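PDB 3ZU0: NAD nucleotidase from Haemophilus influenzae, which degrades NAD to adenosine and nicotinamide riboside, and hydrolyses a broad range of mono- and dinucleotides with highest activity on 5'-AMP. Local coordinates for residues D351-E356 with V421-A426; T362-P367 with A561-N566; Y396-T401 with I550-K555; A414-G419 with Y427-F432. All coordinates share one frame; numbering follows the deposited sequence.

Contact 1: D351-E356 with V421-A426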
loop_
_atom_site.group_PDB
_atom_site.type_symbol
_atom_site.label_atom_id
_atom_site.label_comp_id
_atom_site.label_asym_id
_atom_site.label_seq_id
_atom_site.Cartn_x
_atom_site.Cartn_y
_atom_site.Cartn_z
ATOM N N ASP A 351 20.995 -33.715 19.786
ATOM C CA ASP A 351 22.097 -34.087 20.672
ATOM C C ASP A 351 23.101 -35.005 19.974
ATOM O O ASP A 351 24.303 -34.948 20.234
ATOM C CB ASP A 351 21.578 -34.787 21.935
ATOM C CG ASP A 351 20.591 -33.941 22.727
ATOM O OD1 ASP A 351 20.464 -32.719 22.464
ATOM O OD2 ASP A 351 19.929 -34.515 23.627
ATOM N N ARG A 352 22.598 -35.879 19.110
ATOM C CA ARG A 352 23.446 -36.815 18.379
ATOM C C ARG A 352 24.385 -36.053 17.446
ATOM O O ARG A 352 25.569 -36.384 17.314
ATOM C CB ARG A 352 22.573 -37.769 17.564
ATOM C CG ARG A 352 23.336 -38.652 16.615
ATOM C CD ARG A 352 22.409 -39.394 15.643
ATOM N NE ARG A 352 22.051 -38.604 14.459
ATOM C CZ ARG A 352 22.874 -38.366 13.435
ATOM N NH1 ARG A 352 24.117 -38.834 13.449
ATOM N NH2 ARG A 352 22.461 -37.647 12.399
ATOM N N LEU A 353 23.841 -35.020 16.806
ATOM C CA LEU A 353 24.568 -34.236 15.816
ATOM C C LEU A 353 25.678 -33.446 16.472
ATOM O O LEU A 353 26.716 -33.197 15.866
ATOM C CB LEU A 353 23.600 -33.307 15.059
ATOM C CG LEU A 353 22.704 -34.064 14.068
ATOM C CD1 LEU A 353 21.652 -33.182 13.424
ATOM C CD2 LEU A 353 23.568 -34.691 12.986
ATOM N N ALA A 354 25.464 -33.078 17.727
ATOM C CA ALA A 354 26.415 -32.271 18.473
ATOM C C ALA A 354 27.611 -33.089 18.956
ATOM O O ALA A 354 28.612 -32.529 19.391
ATOM C CB ALA A 354 25.722 -31.606 19.655
ATOM N N GLN A 355 27.494 -34.412 18.888
ATOM C CA GLN A 355 28.595 -35.293 19.269
ATOM C C GLN A 355 29.813 -35.040 18.376
ATOM O O GLN A 355 30.943 -35.349 18.750
ATOM C CB GLN A 355 28.182 -36.770 19.148
ATOM C CG GLN A 355 27.016 -37.200 20.035
ATOM C CD GLN A 355 26.580 -38.649 19.754
ATOM O OE1 GLN A 355 26.901 -39.209 18.695
ATOM N NE2 GLN A 355 25.854 -39.259 20.704
ATOM N N GLU A 356 29.574 -34.484 17.195
ATOM C CA GLU A 356 30.624 -34.347 16.194
ATOM C C GLU A 356 31.462 -33.088 16.417
ATOM O O GLU A 356 30.956 -31.972 16.284
ATOM C CB GLU A 356 30.003 -34.360 14.792
ATOM C CG GLU A 356 30.930 -33.990 13.632
ATOM C CD GLU A 356 31.898 -35.093 13.268
ATOM O OE1 GLU A 356 32.029 -36.062 14.056
ATOM O OE2 GLU A 356 32.530 -34.990 12.190
ATOM N N VAL A 421 34.592 -26.972 18.820
ATOM C CA VAL A 421 33.481 -26.449 18.024
ATOM C C VAL A 421 32.742 -27.656 17.450
ATOM O O VAL A 421 33.322 -28.456 16.721
ATOM C CB VAL A 421 33.977 -25.556 16.881
ATOM C CG1 VAL A 421 32.819 -25.092 16.012
ATOM C CG2 VAL A 421 34.775 -24.373 17.428
ATOM N N THR A 422 31.473 -27.802 17.800
ATOM C CA THR A 422 30.672 -28.932 17.329
ATOM C C THR A 422 29.963 -28.633 16.017
ATOM O O THR A 422 29.882 -27.490 15.581
ATOM C CB THR A 422 29.581 -29.316 18.326
ATOM O OG1 THR A 422 28.633 -28.250 18.408
ATOM C CG2 THR A 422 30.171 -29.572 19.713
ATOM N N PHE A 423 29.447 -29.683 15.393
ATOM C CA PHE A 423 28.643 -29.548 14.201
ATOM C C PHE A 423 27.465 -28.603 14.485
ATOM O O PHE A 423 27.124 -27.770 13.649
ATOM C CB PHE A 423 28.141 -30.929 13.775
ATOM C CG PHE A 423 27.207 -30.904 12.607
ATOM C CD1 PHE A 423 25.848 -30.708 12.799
ATOM C CD2 PHE A 423 27.687 -31.101 11.318
ATOM C CE1 PHE A 423 24.983 -30.694 11.728
ATOM C CE2 PHE A 423 26.831 -31.082 10.229
ATOM C CZ PHE A 423 25.478 -30.883 10.431
ATOM N N ASN A 424 26.860 -28.729 15.665
ATOM C CA ASN A 424 25.724 -27.890 16.045
ATOM C C ASN A 424 26.124 -26.426 16.265
ATOM O O ASN A 424 25.368 -25.527 15.939
ATOM C CB ASN A 424 25.025 -28.441 17.285
ATOM C CG ASN A 424 24.187 -29.656 16.970
ATOM O OD1 ASN A 424 24.304 -30.242 15.897
ATOM N ND2 ASN A 424 23.334 -30.031 17.885
ATOM N N ASP A 425 27.318 -26.200 16.806
ATOM C CA ASP A 425 27.839 -24.846 16.930
ATOM C C ASP A 425 27.847 -24.151 15.574
ATOM O O ASP A 425 27.401 -23.012 15.446
ATOM C CB ASP A 425 29.259 -24.837 17.528
ATOM C CG ASP A 425 29.282 -25.218 19.001
ATOM O OD1 ASP A 425 28.261 -24.988 19.690
ATOM O OD2 ASP A 425 30.319 -25.757 19.472
ATOM N N ALA A 426 28.349 -24.837 14.558
ATOM C CA ALA A 426 28.467 -24.228 13.236
ATOM C C ALA A 426 27.116 -23.697 12.764
ATOM O O ALA A 426 27.016 -22.570 12.251
ATOM C CB ALA A 426 29.023 -25.236 12.236
#
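With CG anti to the backbone N (chi1 176°), Phe423 brings its ring atom CD1 to 4.1 Å from Leu353 CB and meets Leu353 O obliquely, while Asn424, whose CG lies anti to its carbonyl carbon (chi1 -75°), lays its amide along Leu353 and Ala354. CB of Phe423 comes to 3.4 Å from Leu353 O. On the amide, OD1 of Asn424 touches Leu353 CB at 3.3 Å and also lies at the edge of the Phe423 ring, in its plane; ND2 touches Ala354 CB. The same ND2 is hydrogen-bonded to Lys350 O, so a polar group buried here is tied to helix 337-353. A type I beta turn from Leu353 to Glu356 lies against the start of helix 423-429, and Thr422 is the N-cap of that helix. Thr422 and Asp425 form a capping box: Asp425 N gives to Thr422 OG1 at 2.9 Å, and Thr422 N gives to Asp425 OD2, which it meets from above the carboxylate plane. Glu356 O takes up the first-turn N-H of Phe423 N at 2.9 Å, with an angle of 148° at the hydrogen. The CA of Thr422 also approaches Glu356 O, at 3.2 Å, in a CH...O contact, and Thr422 CG2 packs on Ala354 O.

Contact 2: T362-P367 with A561-N566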
loop_
_atom_site.group_PDB
_atom_site.type_symbol
_atom_site.label_atom_id
_atom_site.label_comp_id
_atom_site.label_asym_id
_atom_site.label_seq_id
_atom_site.Cartn_x
_atom_site.Cartn_y
_atom_site.Cartn_z
ATOM N N THR A 362 41.468 -21.787 20.058
ATOM C CA THR A 362 42.257 -21.498 21.249
ATOM C C THR A 362 42.189 -20.026 21.603
ATOM O O THR A 362 41.880 -19.199 20.764
ATOM C CB THR A 362 43.736 -21.868 21.053
ATOM O OG1 THR A 362 44.306 -21.046 20.019
ATOM C CG2 THR A 362 43.864 -23.352 20.683
ATOM N N GLY A 363 42.467 -19.697 22.854
ATOM C CA GLY A 363 42.654 -18.311 23.224
ATOM C C GLY A 363 41.500 -17.679 23.977
ATOM O O GLY A 363 41.095 -18.155 25.033
ATOM N N SER A 364 40.976 -16.602 23.411
ATOM C CA SER A 364 39.994 -15.756 24.065
ATOM C C SER A 364 38.625 -15.859 23.379
ATOM O O SER A 364 38.544 -16.069 22.169
ATOM C CB SER A 364 40.473 -14.291 24.022
ATOM O OG SER A 364 41.841 -14.163 24.396
ATOM N N ALA A 365 37.562 -15.673 24.156
ATOM C CA ALA A 365 36.205 -15.655 23.617
ATOM C C ALA A 365 36.046 -14.528 22.608
ATOM O O ALA A 365 36.606 -13.447 22.781
ATOM C CB ALA A 365 35.186 -15.493 24.734
ATOM N N MET A 366 35.274 -14.779 21.559
ATOM C CA MET A 366 34.995 -13.759 20.547
ATOM C C MET A 366 33.538 -13.316 20.613
ATOM O O MET A 366 32.636 -14.061 20.236
ATOM C CB MET A 366 35.329 -14.288 19.154
ATOM C CG MET A 366 36.825 -14.556 18.977
ATOM S SD MET A 366 37.215 -15.207 17.212
ATOM C CE MET A 366 36.577 -17.022 17.460
ATOM N N PRO A 367 33.306 -12.105 21.127
ATOM C CA PRO A 367 31.952 -11.560 21.285
ATOM C C PRO A 367 31.184 -11.539 19.975
ATOM O O PRO A 367 31.723 -11.155 18.946
ATOM C CB PRO A 367 32.206 -10.135 21.775
ATOM C CG PRO A 367 33.503 -10.242 22.532
ATOM C CD PRO A 367 34.321 -11.293 21.815
ATOM N N ALA A 561 41.873 -17.638 18.323
ATOM C CA ALA A 561 40.827 -16.621 18.250
ATOM C C ALA A 561 41.389 -15.227 17.978
ATOM O O ALA A 561 42.450 -14.881 18.477
ATOM C CB ALA A 561 39.996 -16.611 19.543
ATOM N N TYR A 562 40.663 -14.428 17.191
ATOM C CA TYR A 562 40.969 -13.007 17.009
ATOM C C TYR A 562 40.642 -12.223 18.266
ATOM O O TYR A 562 39.798 -12.639 19.065
ATOM C CB TYR A 562 40.179 -12.439 15.816
ATOM C CG TYR A 562 40.648 -13.023 14.504
ATOM C CD1 TYR A 562 41.862 -12.636 13.957
ATOM C CD2 TYR A 562 39.907 -13.988 13.842
ATOM C CE1 TYR A 562 42.324 -13.172 12.766
ATOM C CE2 TYR A 562 40.366 -14.556 12.654
ATOM C CZ TYR A 562 41.576 -14.132 12.118
ATOM O OH TYR A 562 42.046 -14.666 10.931
ATOM N N THR A 563 41.303 -11.085 18.446
ATOM C CA THR A 563 41.032 -10.227 19.600
ATOM C C THR A 563 40.599 -8.821 19.173
ATOM O O THR A 563 40.424 -7.944 20.013
ATOM C CB THR A 563 42.270 -10.106 20.496
ATOM O OG1 THR A 563 43.410 -9.804 19.678
ATOM C CG2 THR A 563 42.519 -11.432 21.240
ATOM N N SER A 564 40.440 -8.614 17.871
ATOM C CA SER A 564 39.902 -7.352 17.357
ATOM C C SER A 564 39.024 -7.627 16.154
ATOM O O SER A 564 39.066 -8.719 15.595
ATOM C CB SER A 564 41.032 -6.400 16.973
ATOM O OG SER A 564 41.830 -6.974 15.953
ATOM N N SER A 565 38.241 -6.634 15.735
ATOM C CA SER A 565 37.178 -6.876 14.757
ATOM C C SER A 565 37.372 -6.190 13.415
ATOM O O SER A 565 36.485 -6.239 12.558
ATOM C CB SER A 565 35.861 -6.413 15.351
ATOM O OG SER A 565 35.947 -5.028 15.639
ATOM N N ASN A 566 38.524 -5.541 13.232
ATOM C CA ASN A 566 38.778 -4.743 12.043
ATOM C C ASN A 566 37.813 -3.556 11.876
ATOM O O ASN A 566 37.651 -3.041 10.781
ATOM C CB ASN A 566 38.765 -5.618 10.783
ATOM C CG ASN A 566 40.057 -6.414 10.610
ATOM O OD1 ASN A 566 41.063 -6.146 11.269
ATOM N ND2 ASN A 566 40.029 -7.390 9.725
HETATM O O HOH W 1 42.910 -15.336 21.461
HETATM O O HOH W 2 38.630 -11.993 21.596
#
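Ala561 and Thr362 continue the pairing of two parallel strands, 357-362 and 559-560, in the small three-stranded mixed sheet of the C-terminal domain, at the point where both chains leave it. The direct hydrogen bond runs from Ala561 N to Thr362 O, 2.9 Å long and almost straight at 173°. The hydroxyl of Thr362 turns to Glu560, the residue just before Ala561, which adds a side-chain bond to the same strand pair.

Past this point the two chains diverge and water takes over the pairing. One water accepts from Ser364 N and donates to Ala561 O; a second donates to both Ala365 O at 2.8 Å and Tyr562 O at 2.9 Å. Backbone polar groups of both segments are thus satisfied through solvent where the gap is too wide for direct bonds.

The apolar part centres on the methyl of Ala561, which sits among Thr362 O, Ser364 O and the side chain of Met366. Met366 runs extended as far as SD and then bends (chi3 -76°), which brings CE back to 4.0 Å from Ala561 CB; its CG lies 3.8 Å from the same methyl. Met366 also packs on Ile386 and Phe390 of helix 386-398, while the ring of Tyr562 makes a cation-pi contact with Arg389 of that helix. The sulfur SD of Met366 lies near the plane of the Tyr562 ring, at its edge, and approaches Tyr562 N to 3.5 Å.

Contact 3: Y396-T401 with I550-K555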
loop_
_atom_site.group_PDB
_atom_site.type_symbol
_atom_site.label_atom_id
_atom_site.label_comp_id
_atom_site.label_asym_id
_atom_site.label_seq_id
_atom_site.Cartn_x
_atom_site.Cartn_y
_atom_site.Cartn_z
ATOM N N TYR A 396 36.939 -15.341 3.596
ATOM C CA TYR A 396 38.129 -14.876 2.900
ATOM C C TYR A 396 39.018 -16.050 2.510
ATOM O O TYR A 396 39.438 -16.171 1.355
ATOM C CB TYR A 396 38.887 -13.937 3.823
ATOM C CG TYR A 396 40.117 -13.292 3.241
ATOM C CD1 TYR A 396 41.360 -13.920 3.302
ATOM C CD2 TYR A 396 40.044 -12.032 2.662
ATOM C CE1 TYR A 396 42.503 -13.306 2.778
ATOM C CE2 TYR A 396 41.166 -11.413 2.143
ATOM C CZ TYR A 396 42.389 -12.056 2.198
ATOM O OH TYR A 396 43.491 -11.419 1.674
ATOM N N ASN A 397 39.303 -16.905 3.486
ATOM C CA ASN A 397 40.198 -18.041 3.294
ATOM C C ASN A 397 39.650 -19.063 2.305
ATOM O O ASN A 397 40.385 -19.623 1.488
ATOM C CB ASN A 397 40.481 -18.711 4.640
ATOM C CG ASN A 397 41.472 -19.856 4.535
ATOM O OD1 ASN A 397 42.685 -19.655 4.649
ATOM N ND2 ASN A 397 40.958 -21.074 4.340
ATOM N N GLU A 398 38.352 -19.318 2.369
ATOM C CA GLU A 398 37.795 -20.346 1.511
ATOM C C GLU A 398 37.355 -19.802 0.143
ATOM O O GLU A 398 37.049 -20.570 -0.762
ATOM C CB GLU A 398 36.713 -21.145 2.250
ATOM C CG GLU A 398 37.232 -21.793 3.588
ATOM C CD GLU A 398 38.142 -23.051 3.408
ATOM O OE1 GLU A 398 37.709 -23.995 2.717
ATOM O OE2 GLU A 398 39.254 -23.120 3.984
ATOM N N LEU A 399 37.368 -18.477 -0.002
ATOM C CA LEU A 399 37.170 -17.812 -1.290
ATOM C C LEU A 399 38.535 -17.413 -1.864
ATOM O O LEU A 399 38.673 -16.357 -2.471
ATOM C CB LEU A 399 36.333 -16.547 -1.108
ATOM C CG LEU A 399 34.888 -16.408 -1.624
ATOM C CD1 LEU A 399 34.127 -17.709 -1.688
ATOM C CD2 LEU A 399 34.128 -15.368 -0.805
ATOM N N LYS A 400 39.532 -18.252 -1.633
ATOM C CA LYS A 400 40.941 -18.049 -2.028
ATOM C C LYS A 400 41.394 -16.812 -2.839
ATOM O O LYS A 400 42.435 -16.223 -2.535
ATOM C CB LYS A 400 41.474 -19.337 -2.673
ATOM C CG LYS A 400 41.380 -20.555 -1.735
ATOM C CD LYS A 400 42.094 -21.785 -2.294
ATOM C CE LYS A 400 41.292 -22.424 -3.414
ATOM N NZ LYS A 400 39.936 -22.818 -2.940
ATOM N N THR A 401 40.638 -16.416 -3.857
ATOM C CA THR A 401 41.097 -15.376 -4.792
ATOM C C THR A 401 40.569 -13.977 -4.493
ATOM O O THR A 401 40.813 -13.037 -5.248
ATOM C CB THR A 401 40.699 -15.726 -6.245
ATOM O OG1 THR A 401 39.269 -15.760 -6.351
ATOM C CG2 THR A 401 41.256 -17.085 -6.646
ATOM N N ILE A 550 32.703 -25.311 8.503
ATOM C CA ILE A 550 33.078 -26.584 9.067
ATOM C C ILE A 550 34.356 -27.070 8.386
ATOM O O ILE A 550 35.285 -27.530 9.047
ATOM C CB ILE A 550 31.949 -27.609 8.905
ATOM C CG1 ILE A 550 30.810 -27.296 9.899
ATOM C CG2 ILE A 550 32.480 -29.038 9.081
ATOM C CD1 ILE A 550 29.546 -28.128 9.668
ATOM N N LYS A 551 34.407 -26.939 7.066
ATOM C CA LYS A 551 35.614 -27.275 6.321
ATOM C C LYS A 551 36.799 -26.438 6.806
ATOM O O LYS A 551 37.888 -26.967 7.021
ATOM C CB LYS A 551 35.386 -27.092 4.818
ATOM C CG LYS A 551 36.610 -27.326 3.965
ATOM C CD LYS A 551 36.257 -27.307 2.475
ATOM C CE LYS A 551 37.505 -27.119 1.609
ATOM N NZ LYS A 551 38.593 -28.073 1.974
ATOM N N PHE A 552 36.586 -25.137 7.006
ATOM C CA PHE A 552 37.650 -24.277 7.512
ATOM C C PHE A 552 38.207 -24.809 8.832
ATOM O O PHE A 552 39.419 -24.913 9.001
ATOM C CB PHE A 552 37.156 -22.837 7.697
ATOM C CG PHE A 552 38.203 -21.908 8.253
ATOM C CD1 PHE A 552 38.428 -21.834 9.622
ATOM C CD2 PHE A 552 38.975 -21.131 7.411
ATOM C CE1 PHE A 552 39.389 -20.993 10.139
ATOM C CE2 PHE A 552 39.942 -20.287 7.915
ATOM C CZ PHE A 552 40.155 -20.220 9.282
ATOM N N MET A 553 37.317 -25.129 9.767
ATOM C CA MET A 553 37.725 -25.576 11.083
ATOM C C MET A 553 38.496 -26.898 10.995
ATOM O O MET A 553 39.443 -27.117 11.742
ATOM C CB MET A 553 36.511 -25.765 11.998
ATOM C CG MET A 553 35.798 -24.472 12.376
ATOM S SD MET A 553 36.961 -23.285 13.078
ATOM C CE MET A 553 37.493 -24.202 14.532
ATOM N N LYS A 554 38.061 -27.788 10.108
ATOM C CA LYS A 554 38.735 -29.072 9.968
ATOM C C LYS A 554 40.143 -28.884 9.433
ATOM O O LYS A 554 41.043 -29.664 9.752
ATOM C CB LYS A 554 37.941 -30.015 9.059
ATOM C CG LYS A 554 36.683 -30.602 9.692
ATOM C CD LYS A 554 36.186 -31.782 8.870
ATOM C CE LYS A 554 34.799 -32.231 9.285
ATOM N NZ LYS A 554 34.008 -32.593 8.070
ATOM N N LYS A 555 40.331 -27.843 8.625
ATOM C CA LYS A 555 41.625 -27.561 8.022
ATOM C C LYS A 555 42.486 -26.606 8.852
ATOM O O LYS A 555 43.608 -26.306 8.469
ATOM C CB LYS A 555 41.451 -27.000 6.607
ATOM C CG LYS A 555 40.671 -27.916 5.672
ATOM C CD LYS A 555 41.024 -27.643 4.212
ATOM C CE LYS A 555 41.403 -26.189 3.999
ATOM N NZ LYS A 555 41.886 -25.920 2.614
#
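Glu398 points its carboxylate at two lysines of helix 545-555, one near each oxygen, but neither ammonium group closes a salt bridge. Glu398 OE2 lies 4.1 Å from Lys555 NZ. What touches the oxygens is carbon: Lys551 CE at 3.3 Å from OE1, and Lys555 CE at 3.7 Å from OE2. The extended first three torsions of Lys551 lay CG, CD and CE past OE1; the bend at chi4 (50°) then sets the direction of Lys551 NZ, which stays 4.2 Å from Glu398 OE1. The two positive charges should still attract the carboxylate through space and probably favour its ionised form.

No hydrogen bond joins the two segments. The one side-chain bond at the interface stays within 396-401, from Asn397 ND2 to Glu398 OE2, short at 2.7 Å yet weak, its angle only 117°. It nevertheless links the amide and the carboxylate that face Phe552. The planes of both groups stand nearly perpendicular to the ring. Asn397 CB meets the ring in its plane, 3.7 Å from Phe552 CE2, and ND2 comes obliquely to CD2. In the backbone, Lys555 N is taken by Lys551 O as in a regular helical turn, while Phe552 O also accepts from His556 ND1.

This surface contact, away from the catalytic and substrate sites, joins the last turn of helix 386-398 to the later part of helix 545-555 in the C-terminal 5'-nucleotidase domain. The Phe552 ring stacks with His556 and meets Phe559 edge-to-face, Leu399 turns to strand 435-442, and Ile550 packs on helix 423-429.

Contact 4: A414-G419 with Y427-F432. With A12 (phosphomethylphosphonic acid adenosyl ester), chain F.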
loop_
_atom_site.group_PDB
_atom_site.type_symbol
_atom_site.label_atom_id
_atom_site.label_comp_id
_atom_site.label_asym_id
_atom_site.label_seq_id
_atom_site.Cartn_x
_atom_site.Cartn_y
_atom_site.Cartn_z
ATOM N N ALA A 414 25.939 -15.793 17.685
ATOM C CA ALA A 414 26.395 -16.005 19.063
ATOM C C ALA A 414 27.852 -15.584 19.252
ATOM O O ALA A 414 28.571 -15.393 18.276
ATOM C CB ALA A 414 26.226 -17.472 19.459
ATOM N N ASP A 415 28.276 -15.447 20.508
ATOM C CA ASP A 415 29.695 -15.397 20.846
ATOM C C ASP A 415 30.321 -16.699 20.353
ATOM O O ASP A 415 29.653 -17.734 20.301
ATOM C CB ASP A 415 29.918 -15.308 22.370
ATOM C CG ASP A 415 29.207 -14.114 23.024
ATOM O OD1 ASP A 415 29.076 -13.042 22.406
ATOM O OD2 ASP A 415 28.777 -14.256 24.186
ATOM N N ILE A 416 31.598 -16.667 19.995
ATOM C CA ILE A 416 32.298 -17.906 19.616
ATOM C C ILE A 416 33.357 -18.108 20.677
ATOM O O ILE A 416 34.211 -17.247 20.881
ATOM C CB ILE A 416 32.884 -17.817 18.202
ATOM C CG1 ILE A 416 31.775 -17.476 17.209
ATOM C CG2 ILE A 416 33.575 -19.133 17.788
ATOM C CD1 ILE A 416 32.251 -17.303 15.779
ATOM N N LEU A 417 33.259 -19.209 21.409
ATOM C CA LEU A 417 34.112 -19.410 22.580
ATOM C C LEU A 417 35.234 -20.402 22.316
ATOM O O LEU A 417 35.114 -21.277 21.453
ATOM C CB LEU A 417 33.289 -19.888 23.780
ATOM C CG LEU A 417 32.062 -19.030 24.091
ATOM C CD1 LEU A 417 31.350 -19.560 25.340
ATOM C CD2 LEU A 417 32.459 -17.561 24.264
ATOM N N PRO A 418 36.336 -20.266 23.064
ATOM C CA PRO A 418 37.435 -21.202 22.873
ATOM C C PRO A 418 36.973 -22.613 23.230
ATOM O O PRO A 418 36.068 -22.786 24.037
ATOM C CB PRO A 418 38.491 -20.717 23.884
ATOM C CG PRO A 418 38.081 -19.333 24.260
ATOM C CD PRO A 418 36.600 -19.297 24.144
ATOM N N GLY A 419 37.602 -23.615 22.639
ATOM C CA GLY A 419 37.303 -24.982 22.988
ATOM C C GLY A 419 36.835 -25.707 21.764
ATOM O O GLY A 419 36.978 -25.208 20.655
ATOM N N TYR A 427 26.087 -24.521 12.936
ATOM C CA TYR A 427 24.726 -24.171 12.531
ATOM C C TYR A 427 24.018 -23.244 13.511
ATOM O O TYR A 427 22.940 -22.750 13.212
ATOM C CB TYR A 427 23.903 -25.438 12.235
ATOM C CG TYR A 427 24.330 -26.040 10.907
ATOM C CD1 TYR A 427 23.801 -25.574 9.710
ATOM C CD2 TYR A 427 25.312 -27.023 10.849
ATOM C CE1 TYR A 427 24.213 -26.091 8.490
ATOM C CE2 TYR A 427 25.727 -27.545 9.641
ATOM C CZ TYR A 427 25.178 -27.085 8.466
ATOM O OH TYR A 427 25.605 -27.614 7.263
ATOM N N THR A 428 24.629 -23.007 14.669
ATOM C CA THR A 428 24.125 -22.003 15.606
ATOM C C THR A 428 24.671 -20.635 15.185
ATOM O O THR A 428 23.927 -19.653 15.117
ATOM C CB THR A 428 24.538 -22.315 17.063
ATOM O OG1 THR A 428 23.884 -23.511 17.495
ATOM C CG2 THR A 428 24.167 -21.181 18.019
ATOM N N PHE A 429 25.965 -20.582 14.885
ATOM C CA PHE A 429 26.589 -19.346 14.387
ATOM C C PHE A 429 25.976 -18.936 13.047
ATOM O O PHE A 429 25.710 -17.759 12.809
ATOM C CB PHE A 429 28.104 -19.519 14.184
ATOM C CG PHE A 429 28.842 -20.090 15.378
ATOM C CD1 PHE A 429 28.296 -20.051 16.652
ATOM C CD2 PHE A 429 30.092 -20.672 15.206
ATOM C CE1 PHE A 429 28.986 -20.589 17.731
ATOM C CE2 PHE A 429 30.788 -21.206 16.271
ATOM C CZ PHE A 429 30.242 -21.164 17.539
ATOM N N LEU A 430 25.758 -19.919 12.171
ATOM C CA LEU A 430 25.407 -19.670 10.767
ATOM C C LEU A 430 24.162 -20.453 10.356
ATOM O O LEU A 430 24.251 -21.519 9.744
ATOM C CB LEU A 430 26.567 -20.062 9.858
ATOM C CG LEU A 430 27.870 -19.254 10.010
ATOM C CD1 LEU A 430 28.989 -19.914 9.219
ATOM C CD2 LEU A 430 27.696 -17.822 9.540
ATOM N N PRO A 431 22.984 -19.926 10.700
ATOM C CA PRO A 431 21.803 -20.778 10.570
ATOM C C PRO A 431 21.033 -20.562 9.281
ATOM O O PRO A 431 20.018 -21.226 9.091
ATOM C CB PRO A 431 20.949 -20.347 11.766
ATOM C CG PRO A 431 21.270 -18.865 11.928
ATOM C CD PRO A 431 22.735 -18.725 11.524
ATOM N N PHE A 432 21.492 -19.660 8.418
ATOM C CA PHE A 432 20.631 -19.159 7.347
ATOM C C PHE A 432 20.749 -19.902 6.025
ATOM O O PHE A 432 19.897 -19.756 5.154
ATOM C CB PHE A 432 20.871 -17.669 7.128
ATOM C CG PHE A 432 20.420 -16.815 8.275
ATOM C CD1 PHE A 432 19.086 -16.749 8.612
ATOM C CD2 PHE A 432 21.328 -16.090 9.014
ATOM C CE1 PHE A 432 18.653 -15.958 9.671
ATOM C CE2 PHE A 432 20.909 -15.289 10.060
ATOM C CZ PHE A 432 19.569 -15.226 10.395
HETATM P PB A12 F . 15.526 -11.995 15.711
HETATM O O1B A12 F . 16.460 -12.067 16.976
HETATM O O2B A12 F . 16.043 -13.029 14.735
HETATM O O3B A12 F . 14.126 -12.310 16.071
HETATM P PA A12 F . 17.073 -10.016 14.162
HETATM O O1A A12 F . 18.072 -11.118 14.571
HETATM O O2A A12 F . 17.583 -8.551 14.226
HETATM C C3A A12 F . 15.644 -10.460 14.975
HETATM O "O5'" A12 F . 16.535 -10.582 12.732
HETATM C "C5'" A12 F . 16.871 -9.895 11.576
HETATM C "C4'" A12 F . 18.259 -9.881 11.186
HETATM O "O4'" A12 F . 18.626 -11.248 10.847
HETATM C "C3'" A12 F . 18.448 -9.210 9.894
HETATM O "O3'" A12 F . 18.510 -7.846 9.972
HETATM C "C2'" A12 F . 19.717 -9.798 9.381
HETATM O "O2'" A12 F . 20.811 -9.144 9.879
HETATM C "C1'" A12 F . 19.659 -11.197 9.884
HETATM N N9 A12 F . 19.357 -12.100 8.806
HETATM C C8 A12 F . 18.125 -12.529 8.436
HETATM N N7 A12 F . 18.290 -13.335 7.392
HETATM C C5 A12 F . 19.638 -13.439 7.091
HETATM C C6 A12 F . 20.397 -14.149 6.119
HETATM N N6 A12 F . 19.817 -14.972 5.146
HETATM N N1 A12 F . 21.713 -14.016 6.141
HETATM C C2 A12 F . 22.321 -13.234 7.021
HETATM N N3 A12 F . 21.648 -12.545 7.954
HETATM C C4 A12 F . 20.312 -12.643 7.995
#
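Ile416 lies over one face of the Phe429 ring: its CG1 stands 3.9 Å from the ring centroid and only 9° off the normal, a CH-pi contact aimed almost squarely at the middle. The CG2 branch lies 3.8 Å from Phe429 CE2, and CD1, at the end of the CG1 branch, 4.0 Å from Phe429 CD2. This fit follows from the Ile416 torsion that puts CG2 anti to the backbone N (chi1 -56°, measured to CG1), leaving CG1 beside that N and above the ring. Ala414 CB comes obliquely to Phe429 CD1 at 4.3 Å, and Asp415 O approaches CE1, also obliquely.

A second aromatic of the same segment faces the nucleotide. Phe432 packs one face against the adenine of the bound ADP analogue, face to face, with A12 C5 3.4 Å above the Phe432 ring plane, over its centre. Pro431 CG covers the opposite face. Arg413, next to Ala414, hydrogen-bonds the same ligand.

Ile416 also packs on Ala387 and Phe390 of helix 386-398, and Leu430 on helix 545-555, so the end of helix 423-429 meets both these helices and the loop before strand 419-422.

From the N terminus, the first segment met is 351-356 of contact 1, which closes a loop to 421-426 and ties the end region of helix 337-353 to the start of helix 423-429. Contact 2 closes the longest loop, from the exit of strand 357-362 to the chain after strand 559-560; contact 3, joining helices 386-398 and 545-555, is nested within it, and contact 4, a short loop through strand 419-422 and the start of helix 423-429, is nested within both. Contact 1 crosses the other three. They also touch: Ile550 of contact 3 packs on Phe423 and Ala426 of contact 1 and on Tyr427 of contact 4, while Met366 N of contact 2 probably hydrogen-bonds Ile416 O of contact 4.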